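Dihydropteroate synthase 2 (Mycobacterium tuberculosis, PDB 2VP8) probably lacks dihydropteroate synthase activity, with very low affinity for the pterin pyrophosphate substrate, although it can probably still bind the inhibitor dapsone. Local coordinates at residues 163-168 / 212-217; 244-249 / 281-286. All coordinates share one frame; numbering follows the deposited sequence.

Contact 1 of 2, residues 163-168 / 212-217; sequences LVCAHT and EKVLID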
loop_
_atom_site.group_PDB
_atom_site.type_symbol
_atom_site.label_atom_id
_atom_site.label_comp_id
_atom_site.label_asym_id
_atom_site.label_seq_id
_atom_site.Cartn_x
_atom_site.Cartn_y
_atom_site.Cartn_z
ATOM N N LEU B 163 -25.379 -10.991 4.592
ATOM C CA LEU B 163 -25.330 -11.056 3.142
ATOM C C LEU B 163 -24.325 -10.062 2.580
ATOM O O LEU B 163 -24.214 -8.934 3.059
ATOM C CB LEU B 163 -26.722 -10.811 2.542
ATOM C CG LEU B 163 -26.851 -10.881 1.015
ATOM C CD1 LEU B 163 -26.692 -12.309 0.502
ATOM C CD2 LEU B 163 -28.160 -10.300 0.554
ATOM N N VAL B 164 -23.586 -10.499 1.568
ATOM C CA VAL B 164 -22.714 -9.610 0.824
ATOM C C VAL B 164 -23.490 -9.074 -0.374
ATOM O O VAL B 164 -23.981 -9.841 -1.208
ATOM C CB VAL B 164 -21.411 -10.325 0.357
ATOM C CG1 VAL B 164 -20.586 -9.428 -0.572
ATOM C CG2 VAL B 164 -20.579 -10.763 1.551
ATOM N N CYS B 165 -23.626 -7.757 -0.440
ATOM C CA CYS B 165 -24.228 -7.120 -1.602
ATOM C C CYS B 165 -23.122 -6.668 -2.531
ATOM O O CYS B 165 -22.404 -5.708 -2.242
ATOM C CB CYS B 165 -25.109 -5.946 -1.189
ATOM S SG CYS B 165 -26.508 -6.454 -0.183
ATOM N N ALA B 166 -22.979 -7.380 -3.641
ATOM C CA ALA B 166 -21.904 -7.114 -4.581
ATOM C C ALA B 166 -22.386 -6.369 -5.826
ATOM O O ALA B 166 -23.558 -6.446 -6.203
ATOM C CB ALA B 166 -21.208 -8.410 -4.965
ATOM N N HIS B 167 -21.461 -5.643 -6.445
ATOM C CA HIS B 167 -21.700 -4.992 -7.723
ATOM C C HIS B 167 -21.047 -5.804 -8.833
ATOM O O HIS B 167 -19.833 -6.025 -8.829
ATOM C CB HIS B 167 -21.152 -3.565 -7.710
ATOM C CG HIS B 167 -21.333 -2.840 -9.004
ATOM N ND1 HIS B 167 -22.439 -2.064 -9.274
ATOM C CD2 HIS B 167 -20.549 -2.776 -10.108
ATOM C CE1 HIS B 167 -22.330 -1.552 -10.487
ATOM N NE2 HIS B 167 -21.192 -1.969 -11.015
ATOM N N THR B 168 -21.875 -6.240 -9.778
ATOM C CA THR B 168 -21.445 -7.068 -10.904
ATOM C C THR B 168 -20.517 -6.300 -11.851
ATOM O O THR B 168 -19.309 -6.235 -11.632
ATOM C CB THR B 168 -22.673 -7.623 -11.683
ATOM O OG1 THR B 168 -22.280 -8.745 -12.485
ATOM C CG2 THR B 168 -23.323 -6.536 -12.566
ATOM N N GLU B 212 -26.502 -4.907 10.562
ATOM C CA GLU B 212 -25.078 -5.027 10.877
ATOM C C GLU B 212 -24.393 -6.205 10.189
ATOM O O GLU B 212 -23.167 -6.236 10.088
ATOM C CB GLU B 212 -24.837 -5.072 12.395
ATOM C CG GLU B 212 -25.487 -6.242 13.133
ATOM C CD GLU B 212 -26.961 -6.015 13.448
ATOM O OE1 GLU B 212 -27.466 -4.891 13.210
ATOM O OE2 GLU B 212 -27.610 -6.968 13.938
ATOM N N LYS B 213 -25.180 -7.160 9.708
ATOM C CA LYS B 213 -24.629 -8.347 9.057
ATOM C C LYS B 213 -24.512 -8.161 7.542
ATOM O O LYS B 213 -24.099 -9.078 6.831
ATOM C CB LYS B 213 -25.464 -9.592 9.385
ATOM C CG LYS B 213 -25.657 -9.857 10.869
ATOM C CD LYS B 213 -26.074 -11.303 11.120
ATOM C CE LYS B 213 -26.496 -11.528 12.570
ATOM N NZ LYS B 213 -26.398 -12.961 12.962
ATOM N N VAL B 214 -24.873 -6.978 7.051
ATOM C CA VAL B 214 -24.760 -6.681 5.623
ATOM C C VAL B 214 -23.423 -6.014 5.305
ATOM O O VAL B 214 -23.070 -5.008 5.912
ATOM C CB VAL B 214 -25.898 -5.770 5.115
ATOM C CG1 VAL B 214 -25.734 -5.510 3.618
ATOM C CG2 VAL B 214 -27.259 -6.378 5.400
ATOM N N LEU B 215 -22.693 -6.588 4.353
ATOM C CA LEU B 215 -21.461 -6.000 3.838
ATOM C C LEU B 215 -21.661 -5.627 2.368
ATOM O O LEU B 215 -22.467 -6.252 1.670
ATOM C CB LEU B 215 -20.296 -6.987 3.980
ATOM C CG LEU B 215 -19.773 -7.339 5.382
ATOM C CD1 LEU B 215 -20.678 -8.340 6.122
ATOM C CD2 LEU B 215 -18.367 -7.886 5.300
ATOM N N ILE B 216 -20.950 -4.607 1.898
ATOM C CA ILE B 216 -21.039 -4.231 0.487
ATOM C C ILE B 216 -19.731 -4.475 -0.249
ATOM O O ILE B 216 -18.650 -4.178 0.257
ATOM C CB ILE B 216 -21.541 -2.777 0.259
ATOM C CG1 ILE B 216 -20.577 -1.740 0.852
ATOM C CG2 ILE B 216 -22.975 -2.606 0.791
ATOM C CD1 ILE B 216 -20.770 -0.332 0.299
ATOM N N ASP B 217 -19.850 -5.033 -1.445
ATOM C CA ASP B 217 -18.698 -5.378 -2.264
ATOM C C ASP B 217 -18.811 -4.680 -3.624
ATOM O O ASP B 217 -19.254 -5.281 -4.602
ATOM C CB ASP B 217 -18.599 -6.897 -2.405
ATOM C CG ASP B 217 -17.485 -7.330 -3.324
ATOM O OD1 ASP B 217 -16.607 -6.504 -3.656
ATOM O OD2 ASP B 217 -17.488 -8.510 -3.718
#
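V164 and D217 meet through CG1 of the valine and CB of the aspartate, 3.7 Å apart, in the row of side chains that also holds A166 and L215. With CG1 anti to the backbone N (chi1 173°), that methyl lies beside the carbonyl carbon of V164, from where it meets CB of D217. A166 adds its methyl beside the carboxylate of D217, CB lying 3.9 Å from OD2. The opposite face of the ribbon carries L163, C165, V214 and I216, where SG of C165 reaches CG1 of V214 at 4.0 Å and CB of C165 sits more loosely against CG2 of I216.

Between these rows runs a parallel backbone ladder. Two bonds grip C165: its N gives to O of L215 at 2.8 Å, nearly straight at 171°, and its O takes N of D217 at 2.8 Å. One rung earlier, N of L215 gives to O of L163. At the far end N of H167 reaches O of D217 at 2.9 Å, carrying the pairing past the last strand residue, A166. At the other end N of L163 gives to O of K213 at 3.2 Å, with the donor above the carbonyl plane.

Farther out, D217 OD2 is hydrogen-bonded to ND1 of H220, a residue probably characteristic of family members that lack synthase activity. L163 and C165 pack on A204 and A200 of helix 186-207, while V164 and L215 share L140 of strand 140-142 on the other face.

Strands 162-166 and 214-217 are successive and parallel, joined through helix 186-207. This is the beta-alpha-beta unit of the TIM barrel that pterin-binding enzymes share, with V164, A166, L215 and D217 facing the barrel interior and L163, C165, V214 and I216 facing its helical coat.

Contact 2 of 2, residues 244-249 / 281-286; sequences WPVLMA and AGARMF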
loop_
_atom_site.group_PDB
_atom_site.type_symbol
_atom_site.label_atom_id
_atom_site.label_comp_id
_atom_site.label_asym_id
_atom_site.label_seq_id
_atom_site.Cartn_x
_atom_site.Cartn_y
_atom_site.Cartn_z
ATOM N N TRP B 244 -21.793 1.399 5.249
ATOM C CA TRP B 244 -21.788 -0.056 5.161
ATOM C C TRP B 244 -20.355 -0.572 5.182
ATOM O O TRP B 244 -19.460 0.047 4.590
ATOM C CB TRP B 244 -22.470 -0.522 3.874
ATOM C CG TRP B 244 -23.904 -0.101 3.753
ATOM C CD1 TRP B 244 -24.397 0.902 2.971
ATOM C CD2 TRP B 244 -25.030 -0.672 4.430
ATOM N NE1 TRP B 244 -25.755 0.992 3.120
ATOM C CE2 TRP B 244 -26.170 0.039 4.013
ATOM C CE3 TRP B 244 -25.182 -1.713 5.354
ATOM C CZ2 TRP B 244 -27.453 -0.256 4.483
ATOM C CZ3 TRP B 244 -26.456 -2.009 5.821
ATOM C CH2 TRP B 244 -27.575 -1.282 5.381
ATOM N N PRO B 245 -20.121 -1.712 5.860
ATOM C CA PRO B 245 -18.777 -2.297 5.823
ATOM C C PRO B 245 -18.412 -2.610 4.377
ATOM O O PRO B 245 -19.239 -3.121 3.624
ATOM C CB PRO B 245 -18.928 -3.590 6.624
ATOM C CG PRO B 245 -20.135 -3.382 7.455
ATOM C CD PRO B 245 -21.050 -2.511 6.671
ATOM N N VAL B 246 -17.196 -2.283 3.981
ATOM C CA VAL B 246 -16.792 -2.496 2.601
ATOM C C VAL B 246 -15.890 -3.724 2.488
ATOM O O VAL B 246 -14.912 -3.878 3.240
ATOM C CB VAL B 246 -16.129 -1.230 2.002
ATOM C CG1 VAL B 246 -15.435 -1.532 0.678
ATOM C CG2 VAL B 246 -17.171 -0.112 1.827
ATOM N N LEU B 247 -16.266 -4.601 1.558
ATOM C CA LEU B 247 -15.492 -5.776 1.216
ATOM C C LEU B 247 -14.739 -5.517 -0.076
ATOM O O LEU B 247 -15.315 -5.063 -1.064
ATOM C CB LEU B 247 -16.404 -7.005 1.073
ATOM C CG LEU B 247 -15.774 -8.322 0.580
ATOM C CD1 LEU B 247 -14.629 -8.791 1.465
ATOM C CD2 LEU B 247 -16.802 -9.423 0.452
ATOM N N MET B 248 -13.446 -5.809 -0.066
ATOM C CA MET B 248 -12.647 -5.713 -1.270
ATOM C C MET B 248 -12.241 -7.091 -1.766
ATOM O O MET B 248 -11.919 -7.980 -0.977
ATOM C CB MET B 248 -11.408 -4.845 -1.041
ATOM C CG MET B 248 -11.686 -3.424 -0.535
ATOM S SD MET B 248 -12.616 -2.389 -1.678
ATOM C CE MET B 248 -11.421 -2.118 -2.980
ATOM N N ALA B 249 -12.277 -7.250 -3.087
ATOM C CA ALA B 249 -11.802 -8.448 -3.771
ATOM C C ALA B 249 -10.669 -8.062 -4.728
ATOM O O ALA B 249 -10.843 -8.058 -5.955
ATOM C CB ALA B 249 -12.946 -9.117 -4.521
ATOM N N ALA B 281 -8.303 3.663 3.687
ATOM C CA ALA B 281 -9.491 4.453 3.435
ATOM C C ALA B 281 -10.708 3.933 4.217
ATOM O O ALA B 281 -11.784 4.548 4.176
ATOM C CB ALA B 281 -9.781 4.518 1.941
ATOM N N GLY B 282 -10.542 2.807 4.912
ATOM C CA GLY B 282 -11.561 2.322 5.840
ATOM C C GLY B 282 -12.331 1.085 5.416
ATOM O O GLY B 282 -13.367 0.757 6.002
ATOM N N ALA B 283 -11.838 0.401 4.391
ATOM C CA ALA B 283 -12.412 -0.882 3.982
ATOM C C ALA B 283 -12.409 -1.843 5.177
ATOM O O ALA B 283 -11.431 -1.897 5.924
ATOM C CB ALA B 283 -11.618 -1.460 2.808
ATOM N N ARG B 284 -13.485 -2.593 5.376
ATOM C CA ARG B 284 -13.557 -3.445 6.561
ATOM C C ARG B 284 -12.967 -4.849 6.343
ATOM O O ARG B 284 -12.369 -5.431 7.259
ATOM C CB ARG B 284 -14.991 -3.518 7.093
ATOM C CG ARG B 284 -15.188 -4.446 8.290
ATOM C CD ARG B 284 -15.007 -3.764 9.654
ATOM N NE ARG B 284 -15.321 -4.677 10.765
ATOM C CZ ARG B 284 -16.555 -4.975 11.196
ATOM N NH1 ARG B 284 -17.637 -4.439 10.624
ATOM N NH2 ARG B 284 -16.717 -5.812 12.217
ATOM N N MET B 285 -13.131 -5.384 5.133
ATOM C CA MET B 285 -12.792 -6.781 4.872
ATOM C C MET B 285 -12.112 -6.975 3.522
ATOM O O MET B 285 -12.353 -6.214 2.583
ATOM C CB MET B 285 -14.046 -7.651 4.962
ATOM C CG MET B 285 -13.773 -9.124 5.107
ATOM S SD MET B 285 -15.175 -10.016 5.811
ATOM C CE MET B 285 -16.102 -10.284 4.325
ATOM N N PHE B 286 -11.274 -8.008 3.437
ATOM C CA PHE B 286 -10.539 -8.315 2.226
ATOM C C PHE B 286 -10.615 -9.799 1.903
ATOM O O PHE B 286 -10.237 -10.652 2.716
ATOM C CB PHE B 286 -9.080 -7.872 2.363
ATOM C CG PHE B 286 -8.899 -6.387 2.346
ATOM C CD1 PHE B 286 -8.927 -5.660 3.523
ATOM C CD2 PHE B 286 -8.709 -5.715 1.149
ATOM C CE1 PHE B 286 -8.785 -4.281 3.519
ATOM C CE2 PHE B 286 -8.551 -4.333 1.129
ATOM C CZ PHE B 286 -8.592 -3.614 2.324
HETATM O O HOH W 1 -15.722 -0.441 5.509
#
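P245 lies beside R284, the two side chains pointing the same way, with CB 4.0 Å from CB of the arginine and CG at the edge of the guanidinium. V246 follows with its N giving to a water at 2.8 Å; that water in turn gives to O of G282 at 2.7 Å, bridging the two segments. O of V246 takes two donors, N of R284 at 2.9 Å, in the carbonyl plane on a lone pair, and N of M285 at 3.0 Å, tilted out of it. L247 pairs in parallel with M285, and its CD1 meets CE of that methionine, whose chain bends at its last torsion (chi3 85°). N of M248 then gives to O of M285 at 2.9 Å. The side chain of M248 runs alongside F286, CB 3.6 Å from ring atom CD2, and its CG also touches the methyl of A283.

G282 ends helix 267-280 in a Schellman motif, from which the chain turns into strand 285-288. On the outside of the sheet M248 and F286 pack together on A278 of that helix, and V246 rests on L239 and V240 of helix 236-241; M285, on the inner face, touches L215 of strand 214-217.

How the contacts relate
Contacts 1 and 2 follow one another along the chain, their centres about 10 Å apart, and I216 joins them. Its N lies 2.8 Å from O of P245 and its O 2.7 Å from N of L247, both probable hydrogen bonds, so strand 214-217 pairs with 162-166 on one edge and 247-248 on the other. This seam closes the barrel. Inside, L247 of contact 2 packs against V164 and D217 of contact 1, and its side chain is about 6 Å from that of H220, the partner of D217. A bound 1,2-ethanediol, probably from the crystallisation liquor, sits about 5 Å from the side chain of P245.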